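Local coordinates for protein putative pyridoxal phosphate-dependent transferase (Clostridium difficile, PDB 4DQ6) that binds pyridoxal-5'-phosphate and is a putative transferase of the class I and II aminotransferase family, at residues His84-Lys89 with Thr230-Ala235. Residues are numbered along the deposited sequence; the frame is centred on the assembly and turned at random.
Sequences HNWKIK and TITCMA
Trp86 points the six-membered end of its indole at Thr232, and the two side chains come from opposite directions. CH2 of Trp86 lies 3.8 Å from OG1 and 4.0 Å from CB of Thr232. CG2 of Thr232 is nearly as close to the same carbon. Trp86 has CG anti to its backbone N (chi1 -178°), which sends the ring toward strand 230-234. Ile88 of the same loop lays CG2 over the centre of one indole face, 3.4 Å above the plane of the Trp86 ring.

The protein has the fold of the class I and II aminotransferases, with a seven-stranded mixed sheet. Strand 230-234 is an inner strand of it, between 248-251 and 199-203. The contact packs the end of helix 70-84 and the loop after it on one side of this strand. Ile231 and Cys233 meet helix 99-110 instead.

Met234 crosses the indole at a slant. The Met234 chain is extended beyond CG, and CE of Met234 comes to 4.0 Å from CZ3 of Trp86. CE of Met234 also lies near the His84 ring, 4.3 Å from CD2 of His84. Leu80 of helix 70-84 touches both Trp86 and Met234. The Met234 side chain is about 10 Å from pyridoxal-5'-phosphate.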
# COMPACT_ATOMS: atom_id res chain seq x y z
N HIS A 84 10.67 -0.11 -25.22
CA HIS A 84 9.45 0.14 -26.00
C HIS A 84 9.58 1.30 -26.93
O HIS A 84 8.61 1.62 -27.64
CB HIS A 84 8.29 0.37 -25.10
CG HIS A 84 8.09 -0.70 -24.09
ND1 HIS A 84 7.97 -2.00 -24.43
CD2 HIS A 84 7.94 -0.64 -22.72
CE1 HIS A 84 7.82 -2.74 -23.32
NE2 HIS A 84 7.81 -1.90 -22.28
N ASN A 85 10.72 1.96 -26.97
CA ASN A 85 10.90 3.15 -27.80
C ASN A 85 9.85 4.22 -27.49
O ASN A 85 9.41 4.95 -28.38
CB ASN A 85 10.85 2.78 -29.29
CG ASN A 85 11.70 3.70 -30.13
OD1 ASN A 85 12.82 4.15 -29.74
ND2 ASN A 85 11.22 3.98 -31.35
N TRP A 86 9.51 4.35 -26.23
CA TRP A 86 8.54 5.33 -25.78
C TRP A 86 9.26 6.28 -24.85
O TRP A 86 9.71 5.87 -23.76
CB TRP A 86 7.42 4.60 -25.07
CG TRP A 86 6.34 5.51 -24.61
CD1 TRP A 86 5.97 6.73 -25.15
CD2 TRP A 86 5.42 5.26 -23.53
NE1 TRP A 86 4.91 7.26 -24.45
CE2 TRP A 86 4.52 6.39 -23.48
CE3 TRP A 86 5.26 4.22 -22.63
CZ2 TRP A 86 3.56 6.50 -22.50
CZ3 TRP A 86 4.27 4.35 -21.65
CH2 TRP A 86 3.43 5.43 -21.64
N LYS A 87 9.40 7.52 -25.29
CA LYS A 87 10.03 8.54 -24.46
C LYS A 87 8.97 9.22 -23.62
O LYS A 87 8.05 9.85 -24.15
CB LYS A 87 10.75 9.61 -25.29
CG LYS A 87 11.49 10.67 -24.43
CD LYS A 87 12.76 10.10 -23.73
CE LYS A 87 13.81 9.61 -24.75
NZ LYS A 87 15.24 9.36 -24.34
N ILE A 88 9.10 9.07 -22.31
CA ILE A 88 8.24 9.77 -21.34
C ILE A 88 9.07 10.75 -20.52
O ILE A 88 10.32 10.78 -20.60
CB ILE A 88 7.51 8.79 -20.39
CG1 ILE A 88 8.47 8.03 -19.43
CG2 ILE A 88 6.69 7.77 -21.20
CD1 ILE A 88 7.79 7.57 -18.10
N LYS A 89 8.36 11.59 -19.76
CA LYS A 89 9.02 12.47 -18.80
C LYS A 89 8.80 11.90 -17.41
O LYS A 89 7.72 11.43 -17.11
CB LYS A 89 8.45 13.86 -18.88
CG LYS A 89 8.76 14.54 -20.22
CD LYS A 89 8.13 15.92 -20.30
CE LYS A 89 8.23 16.53 -21.69
NZ LYS A 89 9.62 16.92 -22.06
N THR A 230 -4.58 9.18 -23.34
CA THR A 230 -4.29 7.84 -22.77
C THR A 230 -3.54 7.99 -21.44
O THR A 230 -2.56 8.71 -21.36
CB THR A 230 -3.46 7.02 -23.75
OG1 THR A 230 -4.11 7.03 -25.03
CG2 THR A 230 -3.26 5.56 -23.25
N ILE A 231 -4.03 7.31 -20.40
CA ILE A 231 -3.33 7.18 -19.12
C ILE A 231 -2.89 5.71 -19.06
O ILE A 231 -3.68 4.84 -19.40
CB ILE A 231 -4.30 7.51 -17.99
CG1 ILE A 231 -4.68 8.99 -18.08
CG2 ILE A 231 -3.73 7.18 -16.61
CD1 ILE A 231 -5.86 9.43 -17.20
N THR A 232 -1.65 5.47 -18.69
CA THR A 232 -1.04 4.12 -18.76
C THR A 232 -0.56 3.60 -17.44
O THR A 232 0.11 4.32 -16.68
CB THR A 232 0.17 4.16 -19.70
OG1 THR A 232 -0.21 4.77 -20.96
CG2 THR A 232 0.68 2.80 -20.03
N CYS A 233 -0.96 2.38 -17.10
CA CYS A 233 -0.52 1.71 -15.88
C CYS A 233 0.45 0.60 -16.27
O CYS A 233 0.15 -0.18 -17.16
CB CYS A 233 -1.66 1.10 -15.12
SG CYS A 233 -2.88 2.29 -14.59
N MET A 234 1.61 0.57 -15.61
CA MET A 234 2.68 -0.45 -15.79
C MET A 234 3.27 -0.77 -14.45
O MET A 234 3.01 -0.08 -13.48
CB MET A 234 3.75 -0.01 -16.75
CG MET A 234 3.29 0.06 -18.24
SD MET A 234 4.60 0.87 -19.23
CE MET A 234 4.13 0.43 -20.93
N ALA A 235 4.11 -1.81 -14.38
CA ALA A 235 4.68 -2.19 -13.09
C ALA A 235 5.82 -3.14 -13.40
O ALA A 235 5.80 -3.78 -14.44
CB ALA A 235 3.67 -2.92 -12.22